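Local coordinates for protein homospermidine synthase (Legionella pneumophila subsp. pneumophila str. Philadelphia 1, PDB 2PH5) that probably catalyses the formation of homospermidine from polyamines and binds NAD in a Rossmann-type domain, at residues Trp243-Ala248 with Leu311-Thr316; Thr445-Arg450 with Val458-Pro463. All coordinates share one frame; numbering follows the deposited sequence.

Interaction 1. Residues Trp243-Ala248 with Leu311-Thr316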
ATOM      1  N   TRP A 243       7.646   4.674  26.493  1.00 21.75           N
ATOM      2  CA  TRP A 243       6.699   3.916  27.304  1.00 22.65           C
ATOM      3  C   TRP A 243       6.020   4.731  28.402  1.00 23.76           C
ATOM      4  O   TRP A 243       6.676   5.202  29.326  1.00 24.57           O
ATOM      5  CB  TRP A 243       7.383   2.704  27.925  1.00 19.86           C
ATOM      6  CG  TRP A 243       6.456   1.538  28.107  1.00 20.35           C
ATOM      7  CD1 TRP A 243       6.327   0.757  29.221  1.00 19.53           C
ATOM      8  CD2 TRP A 243       5.561   0.991  27.130  1.00 18.84           C
ATOM      9  NE1 TRP A 243       5.410  -0.242  28.998  1.00 18.35           N
ATOM     10  CE2 TRP A 243       4.925  -0.123  27.723  1.00 19.68           C
ATOM     11  CE3 TRP A 243       5.234   1.334  25.809  1.00 18.54           C
ATOM     12  CZ2 TRP A 243       3.980  -0.900  27.040  1.00 20.26           C
ATOM     13  CZ3 TRP A 243       4.294   0.564  25.133  1.00 20.08           C
ATOM     14  CH2 TRP A 243       3.677  -0.543  25.752  1.00 20.23           C
ATOM     15  N   GLY A 244       4.704   4.887  28.294  1.00 23.83           N
ATOM     16  CA  GLY A 244       3.970   5.643  29.289  1.00 25.40           C
ATOM     17  C   GLY A 244       3.691   4.829  30.537  1.00 26.54           C
ATOM     18  O   GLY A 244       3.551   3.609  30.469  1.00 28.34           O
ATOM     19  N   THR A 245       3.611   5.502  31.682  1.00 27.53           N
ATOM     20  CA  THR A 245       3.347   4.828  32.951  1.00 25.64           C
ATOM     21  C   THR A 245       1.948   4.207  33.051  1.00 25.11           C
ATOM     22  O   THR A 245       1.713   3.372  33.917  1.00 25.18           O
ATOM     23  CB  THR A 245       3.559   5.786  34.139  1.00 26.46           C
ATOM     24  OG1 THR A 245       3.013   7.072  33.826  1.00 25.73           O
ATOM     25  CG2 THR A 245       5.042   5.932  34.446  1.00 27.08           C
ATOM     26  N   HIS A 246       1.027   4.587  32.170  1.00 26.42           N
ATOM     27  CA  HIS A 246      -0.317   4.017  32.223  1.00 27.76           C
ATOM     28  C   HIS A 246      -0.387   2.659  31.544  1.00 28.92           C
ATOM     29  O   HIS A 246      -1.256   1.855  31.874  1.00 30.66           O
ATOM     30  CB  HIS A 246      -1.340   4.936  31.549  1.00 28.52           C
ATOM     31  CG  HIS A 246      -1.383   4.795  30.059  1.00 29.84           C
ATOM     32  ND1 HIS A 246      -0.368   5.242  29.239  1.00 28.93           N
ATOM     33  CD2 HIS A 246      -2.289   4.201  29.245  1.00 29.58           C
ATOM     34  CE1 HIS A 246      -0.646   4.925  27.986  1.00 29.54           C
ATOM     35  NE2 HIS A 246      -1.807   4.293  27.962  1.00 29.05           N
ATOM     36  N   GLU A 247       0.508   2.417  30.585  1.00 29.17           N
ATOM     37  CA  GLU A 247       0.536   1.155  29.841  1.00 29.52           C
ATOM     38  C   GLU A 247       0.461  -0.035  30.770  1.00 30.83           C
ATOM     39  O   GLU A 247       1.267  -0.177  31.694  1.00 32.31           O
ATOM     40  CB  GLU A 247       1.812   1.040  28.996  1.00 28.92           C
ATOM     41  CG  GLU A 247       2.005   2.137  27.957  1.00 28.80           C
ATOM     42  CD  GLU A 247       0.969   2.109  26.840  1.00 28.05           C
ATOM     43  OE1 GLU A 247       1.061   2.969  25.939  1.00 27.07           O
ATOM     44  OE2 GLU A 247       0.073   1.239  26.858  1.00 27.62           O
ATOM     45  N   ALA A 248      -0.504  -0.904  30.508  1.00 32.36           N
ATOM     46  CA  ALA A 248      -0.714  -2.088  31.328  1.00 32.88           C
ATOM     47  C   ALA A 248      -0.460  -3.385  30.565  1.00 32.23           C
ATOM     48  O   ALA A 248      -0.687  -4.473  31.093  1.00 33.14           O
ATOM     49  CB  ALA A 248      -2.144  -2.071  31.880  1.00 32.31           C
ATOM     50  N   LEU A 311      10.094   7.272  38.988  1.00 57.31           N
ATOM     51  CA  LEU A 311       9.179   7.925  38.065  1.00 54.16           C
ATOM     52  C   LEU A 311       7.757   7.821  38.576  1.00 51.33           C
ATOM     53  O   LEU A 311       7.333   6.780  39.079  1.00 49.76           O
ATOM     54  CB  LEU A 311       9.259   7.313  36.662  1.00 54.27           C
ATOM     55  CG  LEU A 311       8.516   6.007  36.396  1.00 54.26           C
ATOM     56  CD1 LEU A 311       8.610   5.664  34.918  1.00 53.47           C
ATOM     57  CD2 LEU A 311       9.112   4.897  37.249  1.00 55.87           C
ATOM     58  N   LEU A 312       7.028   8.922  38.444  1.00 48.27           N
ATOM     59  CA  LEU A 312       5.644   8.995  38.872  1.00 44.62           C
ATOM     60  C   LEU A 312       4.748   9.032  37.637  1.00 41.71           C
ATOM     61  O   LEU A 312       3.763   8.300  37.553  1.00 41.81           O
ATOM     62  CB  LEU A 312       5.431  10.259  39.703  1.00 45.01           C
ATOM     63  CG  LEU A 312       6.424  10.460  40.851  1.00 48.14           C
ATOM     64  CD1 LEU A 312       6.180  11.813  41.519  1.00 49.00           C
ATOM     65  CD2 LEU A 312       6.277   9.329  41.860  1.00 48.07           C
ATOM     66  N   TYR A 313       5.115   9.879  36.678  1.00 36.88           N
ATOM     67  CA  TYR A 313       4.350  10.047  35.451  1.00 33.14           C
ATOM     68  C   TYR A 313       5.172  10.152  34.173  1.00 32.93           C
ATOM     69  O   TYR A 313       6.279  10.699  34.157  1.00 31.56           O
ATOM     70  CB  TYR A 313       3.490  11.295  35.540  1.00 29.23           C
ATOM     71  CG  TYR A 313       2.913  11.708  34.210  1.00 25.05           C
ATOM     72  CD1 TYR A 313       1.850  11.004  33.639  1.00 24.44           C
ATOM     73  CD2 TYR A 313       3.406  12.833  33.532  1.00 23.99           C
ATOM     74  CE1 TYR A 313       1.284  11.417  32.430  1.00 22.28           C
ATOM     75  CE2 TYR A 313       2.850  13.254  32.326  1.00 19.55           C
ATOM     76  CZ  TYR A 313       1.789  12.548  31.788  1.00 22.28           C
ATOM     77  OH  TYR A 313       1.189  13.001  30.643  1.00 24.08           O
ATOM     78  N   ARG A 314       4.587   9.658  33.089  1.00 31.30           N
ATOM     79  CA  ARG A 314       5.226   9.681  31.792  1.00 30.75           C
ATOM     80  C   ARG A 314       4.243   9.151  30.766  1.00 29.58           C
ATOM     81  O   ARG A 314       3.716   8.052  30.910  1.00 30.19           O
ATOM     82  CB  ARG A 314       6.467   8.803  31.813  1.00 31.86           C
ATOM     83  CG  ARG A 314       7.177   8.697  30.493  1.00 33.13           C
ATOM     84  CD  ARG A 314       8.102   7.490  30.488  1.00 35.59           C
ATOM     85  NE  ARG A 314       9.297   7.701  31.292  1.00 38.43           N
ATOM     86  CZ  ARG A 314      10.067   6.723  31.753  1.00 38.24           C
ATOM     87  NH1 ARG A 314       9.762   5.458  31.493  1.00 36.98           N
ATOM     88  NH2 ARG A 314      11.146   7.014  32.464  1.00 41.49           N
ATOM     89  N   PRO A 315       3.963   9.940  29.724  1.00 28.68           N
ATOM     90  CA  PRO A 315       3.031   9.510  28.679  1.00 26.98           C
ATOM     91  C   PRO A 315       3.744   8.669  27.629  1.00 25.82           C
ATOM     92  O   PRO A 315       4.971   8.668  27.548  1.00 26.88           O
ATOM     93  CB  PRO A 315       2.539  10.832  28.102  1.00 26.91           C
ATOM     94  CG  PRO A 315       3.771  11.683  28.181  1.00 26.63           C
ATOM     95  CD  PRO A 315       4.307  11.367  29.571  1.00 28.49           C
ATOM     96  N   THR A 316       2.970   7.937  26.841  1.00 24.42           N
ATOM     97  CA  THR A 316       3.543   7.135  25.774  1.00 22.92           C
ATOM     98  C   THR A 316       3.670   8.108  24.601  1.00 22.40           C
ATOM     99  O   THR A 316       2.768   8.915  24.356  1.00 19.05           O
ATOM    100  CB  THR A 316       2.614   5.940  25.417  1.00 24.03           C
ATOM    101  OG1 THR A 316       2.765   4.914  26.405  1.00 25.10           O
ATOM    102  CG2 THR A 316       2.948   5.368  24.043  1.00 24.99           C
TER
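G244 and T316 bring their CA atoms to 3.8 Å of each other, where a type I beta turn from G244 to E247 lies against the bulged start of strand 311-322. Two oxygens show how such a turn can be anchored without regular strand pairing. The first is R314 O, which accepts twice from one residue: T245 N approaches at 2.7 Å in the carbonyl plane, with a C=O...N angle of 155°, and T245 OG1 adds a longer bond of 3.2 Å from a position tilted 30° from that plane. The second is T316 OG1, which accepts from G244 N at 2.7 Å and donates to E247 OE1 at 2.6 Å, using the anti lone pair of the carboxylate. T316 OG1 stands anti to its own carbonyl carbon (chi1 -78°), beside the backbone N. The glutamate chain bends at chi2 and crosses the threonine at about a right angle, while its CG sits over the centre of the W243 indole. Its other oxygen, OE2, accepts from F466 N, so both oxygens are engaged. At the outer side, T245 CG2 meets L311 CD1 at 3.6 Å as the two side chains slide past each other in opposite directions; L311 CD1 also lies over one face of the R314 guanidinium. Backbone hydrogen bonds tie T316 to K201, just before strand 202-213, and to I203 at its start, and L312 and Y313 both to L305 in a classic beta bulge, while the Y313 side chain touches A195 and M196 of helix 188-197.

Interaction 2. Residues Thr445-Arg450 with Val458-Pro463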
ATOM      1  N   THR A 445     -11.734   7.112  19.483  1.00 24.43           N
ATOM      2  CA  THR A 445     -10.817   6.332  20.306  1.00 26.73           C
ATOM      3  C   THR A 445     -10.512   5.102  19.468  1.00 27.01           C
ATOM      4  O   THR A 445     -11.280   4.753  18.581  1.00 26.77           O
ATOM      5  CB  THR A 445     -11.422   5.852  21.648  1.00 26.39           C
ATOM      6  OG1 THR A 445     -11.993   4.550  21.469  1.00 25.48           O
ATOM      7  CG2 THR A 445     -12.487   6.811  22.139  1.00 24.76           C
ATOM      8  N   PRO A 446      -9.380   4.431  19.730  1.00 28.58           N
ATOM      9  CA  PRO A 446      -9.047   3.235  18.945  1.00 28.71           C
ATOM     10  C   PRO A 446      -9.972   2.067  19.247  1.00 28.73           C
ATOM     11  O   PRO A 446      -9.791   0.969  18.727  1.00 28.21           O
ATOM     12  CB  PRO A 446      -7.602   2.948  19.346  1.00 26.66           C
ATOM     13  CG  PRO A 446      -7.533   3.451  20.743  1.00 29.18           C
ATOM     14  CD  PRO A 446      -8.297   4.764  20.674  1.00 28.96           C
ATOM     15  N   LEU A 447     -10.972   2.323  20.081  1.00 31.58           N
ATOM     16  CA  LEU A 447     -11.919   1.287  20.477  1.00 35.47           C
ATOM     17  C   LEU A 447     -13.232   1.300  19.694  1.00 38.70           C
ATOM     18  O   LEU A 447     -13.939   0.294  19.654  1.00 39.42           O
ATOM     19  CB  LEU A 447     -12.204   1.399  21.974  1.00 31.62           C
ATOM     20  CG  LEU A 447     -11.794   0.218  22.853  1.00 32.19           C
ATOM     21  CD1 LEU A 447     -10.413  -0.277  22.487  1.00 32.58           C
ATOM     22  CD2 LEU A 447     -11.838   0.655  24.317  1.00 32.59           C
ATOM     23  N   LYS A 448     -13.563   2.423  19.070  1.00 42.17           N
ATOM     24  CA  LYS A 448     -14.804   2.486  18.316  1.00 46.90           C
ATOM     25  C   LYS A 448     -14.608   2.335  16.815  1.00 48.40           C
ATOM     26  O   LYS A 448     -13.478   2.333  16.323  1.00 48.55           O
ATOM     27  CB  LYS A 448     -15.556   3.781  18.631  1.00 48.34           C
ATOM     28  CG  LYS A 448     -14.720   5.027  18.586  1.00 49.22           C
ATOM     29  CD  LYS A 448     -15.074   5.922  19.763  1.00 52.80           C
ATOM     30  CE  LYS A 448     -16.566   6.216  19.826  1.00 52.17           C
ATOM     31  NZ  LYS A 448     -16.911   6.933  21.087  1.00 52.99           N
ATOM     32  N   ASN A 449     -15.726   2.203  16.102  1.00 50.33           N
ATOM     33  CA  ASN A 449     -15.742   2.016  14.651  1.00 51.89           C
ATOM     34  C   ASN A 449     -14.992   0.742  14.303  1.00 52.87           C
ATOM     35  O   ASN A 449     -14.627   0.513  13.150  1.00 52.69           O
ATOM     36  CB  ASN A 449     -15.105   3.201  13.929  1.00 52.73           C
ATOM     37  CG  ASN A 449     -15.829   4.501  14.201  1.00 54.60           C
ATOM     38  OD1 ASN A 449     -17.047   4.594  14.037  1.00 55.20           O
ATOM     39  ND2 ASN A 449     -15.078   5.521  14.616  1.00 54.76           N
ATOM     40  N   ARG A 450     -14.769  -0.083  15.321  1.00 53.31           N
ATOM     41  CA  ARG A 450     -14.075  -1.347  15.157  1.00 55.29           C
ATOM     42  C   ARG A 450     -14.860  -2.276  14.258  1.00 57.89           C
ATOM     43  O   ARG A 450     -16.081  -2.159  14.131  1.00 59.68           O
ATOM     44  CB  ARG A 450     -13.876  -2.020  16.515  1.00 53.80           C
ATOM     45  CG  ARG A 450     -12.725  -1.463  17.337  1.00 51.15           C
ATOM     46  CD  ARG A 450     -11.399  -2.007  16.851  1.00 47.16           C
ATOM     47  NE  ARG A 450     -10.354  -1.799  17.841  1.00 46.45           N
ATOM     48  CZ  ARG A 450      -9.217  -2.483  17.874  1.00 43.93           C
ATOM     49  NH1 ARG A 450      -8.316  -2.237  18.809  1.00 45.38           N
ATOM     50  NH2 ARG A 450      -8.981  -3.424  16.979  1.00 45.27           N
ATOM     51  N   VAL A 458      -9.061  -6.590  22.554  1.00 45.31           N
ATOM     52  CA  VAL A 458      -8.935  -5.212  22.995  1.00 43.00           C
ATOM     53  C   VAL A 458      -9.128  -5.091  24.497  1.00 41.03           C
ATOM     54  O   VAL A 458      -9.629  -6.001  25.146  1.00 42.40           O
ATOM     55  CB  VAL A 458      -9.971  -4.315  22.301  1.00 43.83           C
ATOM     56  CG1 VAL A 458      -9.710  -4.283  20.801  1.00 42.82           C
ATOM     57  CG2 VAL A 458     -11.366  -4.831  22.590  1.00 43.66           C
ATOM     58  N   ASP A 459      -8.728  -3.952  25.041  1.00 38.59           N
ATOM     59  CA  ASP A 459      -8.854  -3.684  26.468  1.00 35.67           C
ATOM     60  C   ASP A 459      -9.883  -2.555  26.630  1.00 35.25           C
ATOM     61  O   ASP A 459      -9.545  -1.369  26.547  1.00 34.43           O
ATOM     62  CB  ASP A 459      -7.483  -3.274  27.019  1.00 34.38           C
ATOM     63  CG  ASP A 459      -7.479  -3.086  28.523  1.00 34.26           C
ATOM     64  OD1 ASP A 459      -6.381  -2.873  29.087  1.00 33.24           O
ATOM     65  OD2 ASP A 459      -8.560  -3.146  29.145  1.00 33.55           O
ATOM     66  N   LEU A 460     -11.140  -2.943  26.837  1.00 33.16           N
ATOM     67  CA  LEU A 460     -12.245  -1.999  26.998  1.00 32.73           C
ATOM     68  C   LEU A 460     -12.058  -1.078  28.197  1.00 31.64           C
ATOM     69  O   LEU A 460     -12.653  -0.006  28.265  1.00 32.70           O
ATOM     70  CB  LEU A 460     -13.563  -2.761  27.148  1.00 32.89           C
ATOM     71  CG  LEU A 460     -13.928  -3.626  25.937  1.00 34.73           C
ATOM     72  CD1 LEU A 460     -15.164  -4.466  26.242  1.00 32.24           C
ATOM     73  CD2 LEU A 460     -14.164  -2.723  24.737  1.00 32.74           C
ATOM     74  N   SER A 461     -11.224  -1.512  29.133  1.00 30.56           N
ATOM     75  CA  SER A 461     -10.942  -0.763  30.348  1.00 29.71           C
ATOM     76  C   SER A 461     -10.317   0.602  30.082  1.00 28.86           C
ATOM     77  O   SER A 461     -10.678   1.602  30.701  1.00 27.56           O
ATOM     78  CB  SER A 461     -10.011  -1.586  31.236  1.00 30.11           C
ATOM     79  OG  SER A 461      -9.236  -0.751  32.073  1.00 36.23           O
ATOM     80  N   ASP A 462      -9.370   0.642  29.159  1.00 28.38           N
ATOM     81  CA  ASP A 462      -8.690   1.883  28.844  1.00 27.73           C
ATOM     82  C   ASP A 462      -8.323   1.885  27.370  1.00 27.47           C
ATOM     83  O   ASP A 462      -7.358   1.238  26.952  1.00 27.35           O
ATOM     84  CB  ASP A 462      -7.438   2.009  29.703  1.00 28.40           C
ATOM     85  CG  ASP A 462      -6.645   3.242  29.381  1.00 29.99           C
ATOM     86  OD1 ASP A 462      -5.507   3.360  29.882  1.00 31.26           O
ATOM     87  OD2 ASP A 462      -7.160   4.095  28.626  1.00 31.67           O
ATOM     88  N   PRO A 463      -9.084   2.636  26.566  1.00 26.65           N
ATOM     89  CA  PRO A 463      -8.869   2.739  25.124  1.00 26.18           C
ATOM     90  C   PRO A 463      -7.501   3.280  24.760  1.00 24.75           C
ATOM     91  O   PRO A 463      -6.963   2.988  23.694  1.00 24.35           O
ATOM     92  CB  PRO A 463     -10.004   3.655  24.675  1.00 26.94           C
ATOM     93  CG  PRO A 463     -10.176   4.562  25.845  1.00 27.50           C
ATOM     94  CD  PRO A 463     -10.073   3.629  27.023  1.00 26.87           C
TER
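L447 reaches across to P463, and its side chain, traced outward, illustrates how one leucine brings two type I turns of a loop together, T445-K448 and D459-D462. Both segments lie at the surface, in the loop between strand 436-442 and helix 466-469. L447 CB lies 4.2 Å from P463 CB. CD1 turns to V458, 4.1 Å from its CB, while CD2 goes to the pyrrolidine ring, 3.5 Å from P463 CB, with the leucine and proline side chains crossing at about a right angle. The same CD2 lies 3.8 Å from both D459 O and L460 CA, with the L460 CD2 methyl farther off, so the branch sits against the second turn. Beside it, P446 CG comes 3.0 Å from P463 O. R450 comes tip to tip with V458: V458 CG1 lies over one face of the guanidinium, 3.2 Å above the plane and offset toward the rim. A bend at chi2 (-79°) turns CD, and NE donates to P446 O at 3.0 Å, tilted 33° out of the guanidinium plane. NH2 has long, weak ion pairs with E456 and with E338 of the second subunit. Carbon groups and a guanidinium face join the segments, some carbons against carbonyl oxygens; the firmer hydrogen bonds, such as that to P446 O, lie within 445-450, while those within 458-463 are weak, so the fit depends on shape more than on directional bonds.

The two contacts adjoin, although their centres lie 18 Å apart: H246 CD2 of interaction 1 packs 3.4 Å from D462 OD1 of interaction 2. The segment that follows P463 connects them. W464 accepts from H246 NE2 through its backbone oxygen, donates to D462 OD2 through its backbone N, and is touched by T445 and P446. D459 is bonded twice: OD1 to H249 NE2, just past A248, and its backbone N to N468 OD1 of helix 466-469. Interaction 1 joins a turn to the mixed sheet, and interaction 2 folds the C-terminal loop beside it. Both lie on the same side of the chain's centre, about 23 and 28 Å from it, away from the NAD-binding residues.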